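Vibralactone Cyclase (PDB 6KD0) is an alpha/beta-hydrolase-fold enzyme that catalyses the cyclization forming the fused bicyclic beta-lactone of vibralactone. Local coordinates at residues Asn77-Pro85 with Tyr111-Arg119; Pro167-Gly175 with Met334-Gln343. One frame throughout, in Å; residues are numbered along the deposited sequence.

Interaction 1. Residues Asn77-Pro85 with Tyr111-Arg119; sequences NMHVRTYIP and YEMDDYDLR
D115 takes bonds from both R81 and Y83 through one oxygen, OD1. Here a helix of the alpha/beta hydrolase fold lies against strand 77-85 of the central sheet. R81 NH1 reaches D115 OD1 at 2.9 Å, in the guanidinium plane but from above the carboxylate plane. Y83 OH donates to D115 OD1 at 2.6 Å, on the anti side. The other oxygen, OD2, is held side-on by R119 NE and NH2, completing a salt-bridge network. With four donors, the carboxylate is fixed in rotation and is likely to stay ionised. Its charge probably offsets the closeness of R81 NH1 and R119 NH2, 3.8 Å apart. D68, on the neighbouring strand 64-73, also pairs with R81 and bonds H79. One water donates to both Y83 OH and Y111 O. Y111 CE2 lies over one guanidinium face of R81. H79 turns its edge to the face of Y111 in an offset edge-to-face pair, with planes at 82° and H79 CE1 3.4 Å from Y111 CD1. Y83 has CG anti to its carbonyl carbon (chi1 -57°), which carries OH to D115 and the ring to L118. L118 CB sits over the ring centre, 3.7 Å from the centroid and 4° off the normal.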
loop_
_atom_site.group_PDB
_atom_site.type_symbol
_atom_site.label_atom_id
_atom_site.label_comp_id
_atom_site.label_asym_id
_atom_site.label_seq_id
_atom_site.Cartn_x
_atom_site.Cartn_y
_atom_site.Cartn_z
ATOM N N ASN A 77 17.312 12.991 -6.705
ATOM C CA ASN A 77 17.022 12.949 -5.275
ATOM C C ASN A 77 15.529 12.720 -5.099
ATOM O O ASN A 77 14.735 13.059 -5.976
ATOM C CB ASN A 77 17.399 14.254 -4.553
ATOM C CG ASN A 77 18.893 14.450 -4.379
ATOM O OD1 ASN A 77 19.644 13.505 -4.145
ATOM N ND2 ASN A 77 19.325 15.708 -4.447
ATOM N N MET A 78 15.152 12.166 -3.946
ATOM C CA MET A 78 13.782 11.789 -3.642
ATOM C C MET A 78 13.395 12.431 -2.320
ATOM O O MET A 78 14.173 12.387 -1.363
ATOM C CB MET A 78 13.625 10.254 -3.549
ATOM C CG MET A 78 12.263 9.824 -3.059
ATOM S SD MET A 78 11.918 8.046 -3.156
ATOM C CE MET A 78 13.112 7.412 -1.970
ATOM N N HIS A 79 12.216 13.043 -2.277
ATOM C CA HIS A 79 11.681 13.575 -1.030
ATOM C C HIS A 79 11.172 12.451 -0.131
ATOM O O HIS A 79 10.482 11.532 -0.591
ATOM C CB HIS A 79 10.554 14.565 -1.322
ATOM C CG HIS A 79 9.776 14.964 -0.106
ATOM N ND1 HIS A 79 8.404 14.864 -0.035
ATOM C CD2 HIS A 79 10.182 15.450 1.091
ATOM C CE1 HIS A 79 7.996 15.289 1.150
ATOM N NE2 HIS A 79 9.057 15.640 1.857
ATOM N N VAL A 80 11.504 12.541 1.154
ATOM C CA VAL A 80 11.093 11.597 2.178
ATOM C C VAL A 80 10.523 12.410 3.331
ATOM O O VAL A 80 11.112 13.419 3.727
ATOM C CB VAL A 80 12.299 10.754 2.661
ATOM C CG1 VAL A 80 11.929 9.943 3.866
ATOM C CG2 VAL A 80 12.829 9.863 1.539
ATOM N N ARG A 81 9.382 12.000 3.869
ATOM C CA ARG A 81 8.854 12.641 5.064
ATOM C C ARG A 81 8.791 11.631 6.198
ATOM O O ARG A 81 8.353 10.489 6.005
ATOM C CB ARG A 81 7.473 13.243 4.807
ATOM C CG ARG A 81 6.757 13.704 6.083
ATOM C CD ARG A 81 5.575 14.628 5.752
ATOM N NE ARG A 81 6.027 15.972 5.422
ATOM C CZ ARG A 81 5.245 17.044 5.373
ATOM N NH1 ARG A 81 3.948 16.945 5.631
ATOM N NH2 ARG A 81 5.770 18.220 5.066
ATOM N N THR A 82 9.205 12.063 7.393
ATOM C CA THR A 82 9.159 11.248 8.594
ATOM C C THR A 82 8.218 11.900 9.600
ATOM O O THR A 82 8.139 13.136 9.700
ATOM C CB THR A 82 10.558 11.047 9.210
ATOM O OG1 THR A 82 11.083 12.306 9.659
ATOM C CG2 THR A 82 11.514 10.450 8.187
ATOM N N TYR A 83 7.517 11.043 10.332
ATOM C CA TYR A 83 6.451 11.376 11.264
ATOM C C TYR A 83 6.895 10.799 12.599
ATOM O O TYR A 83 6.961 9.572 12.750
ATOM C CB TYR A 83 5.109 10.767 10.825
ATOM C CG TYR A 83 4.651 11.158 9.434
ATOM C CD1 TYR A 83 5.234 10.581 8.302
ATOM C CD2 TYR A 83 3.637 12.091 9.245
ATOM C CE1 TYR A 83 4.833 10.944 7.033
ATOM C CE2 TYR A 83 3.223 12.458 7.969
ATOM C CZ TYR A 83 3.830 11.875 6.868
ATOM O OH TYR A 83 3.438 12.240 5.596
ATOM N N ILE A 84 7.210 11.670 13.554
ATOM C CA ILE A 84 7.957 11.314 14.751
ATOM C C ILE A 84 7.090 11.645 15.957
ATOM O O ILE A 84 6.693 12.801 16.116
ATOM C CB ILE A 84 9.289 12.076 14.817
ATOM C CG1 ILE A 84 10.070 11.859 13.515
ATOM C CG2 ILE A 84 10.062 11.693 16.086
ATOM C CD1 ILE A 84 11.069 12.947 13.185
ATOM N N PRO A 85 6.751 10.672 16.814
ATOM C CA PRO A 85 5.983 10.985 18.027
ATOM C C PRO A 85 6.818 11.781 19.010
ATOM O O PRO A 85 8.011 11.521 19.191
ATOM C CB PRO A 85 5.626 9.611 18.608
ATOM C CG PRO A 85 6.515 8.629 17.946
ATOM C CD PRO A 85 7.063 9.240 16.683
ATOM N N TYR A 111 3.554 11.946 -0.897
ATOM C CA TYR A 111 3.267 11.832 0.544
ATOM C C TYR A 111 1.944 12.501 0.966
ATOM O O TYR A 111 1.370 12.139 2.015
ATOM C CB TYR A 111 4.430 12.440 1.333
ATOM C CG TYR A 111 4.372 13.954 1.257
ATOM C CD1 TYR A 111 4.817 14.621 0.119
ATOM C CD2 TYR A 111 3.816 14.713 2.288
ATOM C CE1 TYR A 111 4.727 16.027 0.014
ATOM C CE2 TYR A 111 3.730 16.102 2.198
ATOM C CZ TYR A 111 4.187 16.744 1.067
ATOM O OH TYR A 111 4.090 18.113 0.991
ATOM N N GLU A 112 1.430 13.457 0.178
ATOM C CA GLU A 112 0.225 14.174 0.600
ATOM C C GLU A 112 -0.948 13.229 0.804
ATOM O O GLU A 112 -1.736 13.411 1.747
ATOM C CB GLU A 112 -0.142 15.246 -0.417
ATOM C CG GLU A 112 0.809 16.408 -0.428
ATOM C CD GLU A 112 0.507 17.369 -1.550
ATOM O OE1 GLU A 112 -0.587 17.965 -1.518
ATOM O OE2 GLU A 112 1.345 17.504 -2.468
ATOM N N MET A 113 -1.011 12.165 -0.007
ATOM C CA MET A 113 -2.109 11.207 0.051
ATOM C C MET A 113 -2.355 10.698 1.462
ATOM O O MET A 113 -3.506 10.589 1.903
ATOM C CB MET A 113 -1.813 10.033 -0.866
ATOM C CG MET A 113 -1.943 10.389 -2.337
ATOM S SD MET A 113 -1.280 9.038 -3.316
ATOM C CE MET A 113 -2.320 9.128 -4.772
ATOM N N ASP A 114 -1.289 10.364 2.181
ATOM C CA ASP A 114 -1.494 9.696 3.459
ATOM C C ASP A 114 -0.986 10.546 4.600
ATOM O O ASP A 114 -0.903 10.062 5.742
ATOM C CB ASP A 114 -0.834 8.313 3.452
ATOM C CG ASP A 114 -1.277 7.483 2.262
ATOM O OD1 ASP A 114 -2.460 7.061 2.239
ATOM O OD2 ASP A 114 -0.461 7.278 1.333
ATOM N N ASP A 115 -0.688 11.818 4.323
ATOM C CA ASP A 115 -0.026 12.647 5.327
ATOM C C ASP A 115 -0.810 12.681 6.642
ATOM O O ASP A 115 -0.273 12.352 7.711
ATOM C CB ASP A 115 0.171 14.050 4.755
ATOM C CG ASP A 115 1.087 14.903 5.596
ATOM O OD1 ASP A 115 2.279 14.559 5.737
ATOM O OD2 ASP A 115 0.609 15.937 6.098
ATOM N N TYR A 116 -2.091 13.040 6.585
ATOM C CA TYR A 116 -2.872 13.098 7.820
ATOM C C TYR A 116 -2.976 11.726 8.467
ATOM O O TYR A 116 -2.788 11.598 9.688
ATOM C CB TYR A 116 -4.261 13.683 7.555
ATOM C CG TYR A 116 -4.262 15.197 7.421
ATOM C CD1 TYR A 116 -3.097 15.892 7.101
ATOM C CD2 TYR A 116 -5.428 15.923 7.591
ATOM C CE1 TYR A 116 -3.095 17.277 6.967
ATOM C CE2 TYR A 116 -5.439 17.300 7.470
ATOM C CZ TYR A 116 -4.277 17.971 7.157
ATOM O OH TYR A 116 -4.299 19.330 7.030
ATOM N N ASP A 117 -3.206 10.677 7.665
ATOM C CA ASP A 117 -3.336 9.350 8.258
ATOM C C ASP A 117 -2.076 8.999 9.039
ATOM O O ASP A 117 -2.156 8.499 10.165
ATOM C CB ASP A 117 -3.604 8.303 7.178
ATOM C CG ASP A 117 -5.085 8.153 6.849
ATOM O OD1 ASP A 117 -5.905 8.148 7.783
ATOM O OD2 ASP A 117 -5.435 8.041 5.653
ATOM N N LEU A 118 -0.900 9.333 8.489
ATOM C CA LEU A 118 0.341 8.952 9.161
ATOM C C LEU A 118 0.605 9.833 10.385
ATOM O O LEU A 118 1.127 9.331 11.392
ATOM C CB LEU A 118 1.522 8.992 8.185
ATOM C CG LEU A 118 1.478 7.903 7.092
ATOM C CD1 LEU A 118 2.643 8.032 6.117
ATOM C CD2 LEU A 118 1.454 6.486 7.695
ATOM N N ARG A 119 0.217 11.120 10.340
ATOM C CA ARG A 119 0.276 11.933 11.552
ATOM C C ARG A 119 -0.516 11.253 12.654
ATOM O O ARG A 119 -0.059 11.149 13.801
ATOM C CB ARG A 119 -0.276 13.336 11.307
ATOM C CG ARG A 119 0.570 14.228 10.447
ATOM C CD ARG A 119 -0.212 15.483 10.116
ATOM N NE ARG A 119 0.321 16.193 8.963
ATOM C CZ ARG A 119 0.659 17.478 8.968
ATOM N NH1 ARG A 119 0.528 18.209 10.077
ATOM N NH2 ARG A 119 1.114 18.033 7.868
HETATM O O HOH W 1 2.383 10.447 3.690
#

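Interaction 2. Residues Pro167-Gly175 with Met334-Gln343; sequences PKKGFVIAG and MSWLFSKTPQ
V172 has CG2 anti to its carbonyl carbon, and F338 has CG placed likewise (chi1 -80°). These torsions bring the methyl over one face of the F338 ring. V172 CG2 is 3.6 Å from the ring centroid, 15° off the normal, a CH-pi contact. The other branch, V172 CG1, meets L337 CD1 at 3.8 Å. The extended chain of M334 brings CE to A174 CB at 4.0 Å. With F338 cut back to an alanine, V172 CG2 would probably lose the ring face it rests on, and a gap would open beside G170. A type I turn from F338 to T341 brings the chain back to G170. T341 OG1 donates to K169 O at 2.9 Å, from above the carbonyl plane. A side chain at G170 would probably clash with T341 OG1 and F338 CD1, and at these backbone angles a CB would also press against the preceding carbonyl oxygen. Q343 NE2 donates to T341 O at 2.8 Å, while Q343 OE1 lies against K169 CD. The amine of K169 bonds T94. A water joins Q343 NE2 to K168 O. This is the strand of an alpha/beta hydrolase that leads into the probable nucleophile elbow, which starts at G175. Strand 171-175 lies between strands 97-101 and 203-207. Helix 334-338 packs across the three, with M334 touching W100, L205 and, on helix 115-125, I121 and L125.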
loop_
_atom_site.group_PDB
_atom_site.type_symbol
_atom_site.label_atom_id
_atom_site.label_comp_id
_atom_site.label_asym_id
_atom_site.label_seq_id
_atom_site.Cartn_x
_atom_site.Cartn_y
_atom_site.Cartn_z
ATOM N N PRO A 167 14.804 0.288 14.033
ATOM C CA PRO A 167 14.119 -0.848 13.404
ATOM C C PRO A 167 14.235 -2.131 14.198
ATOM O O PRO A 167 13.438 -3.051 13.976
ATOM C CB PRO A 167 14.799 -0.960 12.032
ATOM C CG PRO A 167 16.099 -0.267 12.167
ATOM C CD PRO A 167 15.917 0.799 13.223
ATOM N N LYS A 168 15.197 -2.227 15.122
ATOM C CA LYS A 168 15.235 -3.367 16.029
ATOM C C LYS A 168 14.023 -3.400 16.943
ATOM O O LYS A 168 13.694 -4.467 17.466
ATOM C CB LYS A 168 16.503 -3.342 16.884
ATOM C CG LYS A 168 17.803 -3.302 16.100
ATOM C CD LYS A 168 18.208 -4.664 15.582
ATOM C CE LYS A 168 18.816 -5.517 16.684
ATOM N NZ LYS A 168 18.192 -6.871 16.755
ATOM N N LYS A 169 13.358 -2.262 17.141
ATOM C CA LYS A 169 12.124 -2.232 17.911
ATOM C C LYS A 169 10.909 -2.626 17.081
ATOM O O LYS A 169 9.804 -2.717 17.626
ATOM C CB LYS A 169 11.928 -0.838 18.509
ATOM C CG LYS A 169 13.103 -0.427 19.391
ATOM C CD LYS A 169 12.750 0.728 20.307
ATOM C CE LYS A 169 13.828 0.933 21.371
ATOM N NZ LYS A 169 13.432 2.031 22.322
ATOM N N GLY A 170 11.099 -2.908 15.800
ATOM C CA GLY A 170 9.996 -3.188 14.909
ATOM C C GLY A 170 10.246 -2.444 13.623
ATOM O O GLY A 170 10.662 -1.284 13.653
ATOM N N PHE A 171 9.996 -3.105 12.494
ATOM C CA PHE A 171 10.307 -2.548 11.182
ATOM C C PHE A 171 9.256 -3.120 10.228
ATOM O O PHE A 171 9.413 -4.222 9.705
ATOM C CB PHE A 171 11.737 -2.895 10.775
ATOM C CG PHE A 171 12.223 -2.183 9.544
ATOM C CD1 PHE A 171 11.522 -1.122 9.001
ATOM C CD2 PHE A 171 13.405 -2.585 8.929
ATOM C CE1 PHE A 171 11.992 -0.486 7.856
ATOM C CE2 PHE A 171 13.873 -1.957 7.797
ATOM C CZ PHE A 171 13.165 -0.904 7.261
ATOM N N VAL A 172 8.173 -2.369 10.042
ATOM C CA VAL A 172 7.012 -2.816 9.280
ATOM C C VAL A 172 6.950 -2.038 7.973
ATOM O O VAL A 172 6.998 -0.801 7.977
ATOM C CB VAL A 172 5.711 -2.634 10.089
ATOM C CG1 VAL A 172 4.491 -2.930 9.211
ATOM C CG2 VAL A 172 5.727 -3.544 11.306
ATOM N N ILE A 173 6.817 -2.746 6.857
ATOM C CA ILE A 173 6.591 -2.076 5.579
ATOM C C ILE A 173 5.125 -2.226 5.216
ATOM O O ILE A 173 4.511 -3.282 5.426
ATOM C CB ILE A 173 7.508 -2.616 4.466
ATOM C CG1 ILE A 173 7.365 -1.754 3.212
ATOM C CG2 ILE A 173 7.191 -4.090 4.157
ATOM C CD1 ILE A 173 8.439 -1.992 2.211
ATOM N N ALA A 174 4.539 -1.145 4.726
ATOM C CA ALA A 174 3.115 -1.127 4.458
ATOM C C ALA A 174 2.907 -0.357 3.169
ATOM O O ALA A 174 3.646 0.584 2.890
ATOM C CB ALA A 174 2.339 -0.486 5.622
ATOM N N GLY A 175 1.936 -0.773 2.369
ATOM C CA GLY A 175 1.671 -0.064 1.130
ATOM C C GLY A 175 0.241 -0.244 0.675
ATOM O O GLY A 175 -0.409 -1.256 0.966
ATOM N N MET A 334 -1.425 -3.152 11.666
ATOM C CA MET A 334 -0.125 -2.602 12.047
ATOM C C MET A 334 0.226 -2.959 13.487
ATOM O O MET A 334 1.367 -3.330 13.785
ATOM C CB MET A 334 -0.111 -1.090 11.868
ATOM C CG MET A 334 -0.204 -0.659 10.403
ATOM S SD MET A 334 -0.249 1.122 10.191
ATOM C CE MET A 334 -0.048 1.200 8.394
ATOM N N SER A 335 -0.726 -2.783 14.402
ATOM C CA SER A 335 -0.463 -3.089 15.805
ATOM C C SER A 335 -0.116 -4.554 15.988
ATOM O O SER A 335 0.773 -4.882 16.775
ATOM C CB SER A 335 -1.662 -2.709 16.667
ATOM O OG SER A 335 -1.600 -1.332 16.949
ATOM N N TRP A 336 -0.803 -5.448 15.265
ATOM C CA TRP A 336 -0.464 -6.867 15.302
ATOM C C TRP A 336 0.975 -7.083 14.867
ATOM O O TRP A 336 1.761 -7.732 15.568
ATOM C CB TRP A 336 -1.423 -7.664 14.420
ATOM C CG TRP A 336 -1.019 -9.097 14.240
ATOM C CD1 TRP A 336 -0.863 -10.041 15.220
ATOM C CD2 TRP A 336 -0.698 -9.743 13.003
ATOM N NE1 TRP A 336 -0.478 -11.243 14.662
ATOM C CE2 TRP A 336 -0.366 -11.086 13.305
ATOM C CE3 TRP A 336 -0.670 -9.321 11.671
ATOM C CZ2 TRP A 336 -0.003 -12.008 12.318
ATOM C CZ3 TRP A 336 -0.302 -10.228 10.690
ATOM C CH2 TRP A 336 0.021 -11.565 11.023
ATOM N N LEU A 337 1.353 -6.501 13.728
ATOM C CA LEU A 337 2.715 -6.673 13.237
ATOM C C LEU A 337 3.749 -6.118 14.217
ATOM O O LEU A 337 4.778 -6.752 14.473
ATOM C CB LEU A 337 2.852 -6.015 11.868
ATOM C CG LEU A 337 1.989 -6.665 10.788
ATOM C CD1 LEU A 337 1.988 -5.813 9.498
ATOM C CD2 LEU A 337 2.466 -8.085 10.498
ATOM N N PHE A 338 3.497 -4.937 14.771
ATOM C CA PHE A 338 4.435 -4.366 15.728
ATOM C C PHE A 338 4.455 -5.147 17.041
ATOM O O PHE A 338 5.457 -5.086 17.764
ATOM C CB PHE A 338 4.109 -2.897 15.973
ATOM C CG PHE A 338 4.620 -1.965 14.892
ATOM C CD1 PHE A 338 5.979 -1.850 14.631
ATOM C CD2 PHE A 338 3.736 -1.203 14.147
ATOM C CE1 PHE A 338 6.446 -0.992 13.655
ATOM C CE2 PHE A 338 4.197 -0.340 13.157
ATOM C CZ PHE A 338 5.549 -0.237 12.909
ATOM N N SER A 339 3.393 -5.899 17.354
ATOM C CA SER A 339 3.378 -6.697 18.577
ATOM C C SER A 339 4.348 -7.865 18.528
ATOM O O SER A 339 4.561 -8.509 19.559
ATOM C CB SER A 339 1.973 -7.228 18.868
ATOM O OG SER A 339 1.677 -8.318 18.008
ATOM N N LYS A 340 4.938 -8.150 17.368
ATOM C CA LYS A 340 5.930 -9.206 17.265
ATOM C C LYS A 340 7.310 -8.764 17.737
ATOM O O LYS A 340 8.198 -9.609 17.879
ATOM C CB LYS A 340 5.968 -9.717 15.828
ATOM C CG LYS A 340 4.600 -10.218 15.407
ATOM C CD LYS A 340 4.638 -11.120 14.194
ATOM C CE LYS A 340 3.322 -11.881 14.049
ATOM N NZ LYS A 340 3.050 -12.763 15.222
ATOM N N THR A 341 7.501 -7.471 17.997
ATOM C CA THR A 341 8.684 -6.955 18.693
ATOM C C THR A 341 8.212 -5.931 19.717
ATOM O O THR A 341 8.506 -4.732 19.610
ATOM C CB THR A 341 9.690 -6.335 17.717
ATOM O OG1 THR A 341 9.010 -5.426 16.845
ATOM C CG2 THR A 341 10.379 -7.401 16.890
ATOM N N PRO A 342 7.491 -6.387 20.750
ATOM C CA PRO A 342 6.700 -5.469 21.579
ATOM C C PRO A 342 7.557 -4.547 22.432
ATOM O O PRO A 342 8.597 -4.939 22.958
ATOM C CB PRO A 342 5.869 -6.414 22.457
ATOM C CG PRO A 342 6.676 -7.659 22.547
ATOM C CD PRO A 342 7.385 -7.785 21.208
ATOM N N GLN A 343 7.096 -3.309 22.580
ATOM C CA GLN A 343 7.815 -2.329 23.379
ATOM C C GLN A 343 7.031 -1.932 24.627
ATOM O O GLN A 343 7.491 -1.094 25.415
ATOM C CB GLN A 343 8.130 -1.086 22.546
ATOM C CG GLN A 343 8.842 -1.413 21.255
ATOM C CD GLN A 343 10.211 -2.009 21.501
ATOM O OE1 GLN A 343 11.024 -1.440 22.231
ATOM N NE2 GLN A 343 10.473 -3.162 20.897
HETATM O O HOH W 2 13.134 -4.692 20.611
HETATM O O HOH W 3 6.856 -2.933 17.775
#

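Both interactions lay a helix on the same mixed sheet, and their centres are about 18 Å apart. Interaction 1 uses strand 77-85, next to the outermost strand 64-73. Interaction 2 uses strand 171-175 in the middle of the sheet. The two do not touch, but M334 of interaction 2 packs on helix 115-125, whose first turn belongs to interaction 1. Each contact is partly buried. In interaction 1 the chemistry is charged and aromatic: a buried carboxylate between partly exposed arginines, flanked by rings. Interaction 2 divides in two: apolar side chains meet where helix faces strand, and backbone carbonyls and waters take over toward the exposed C-terminal tail.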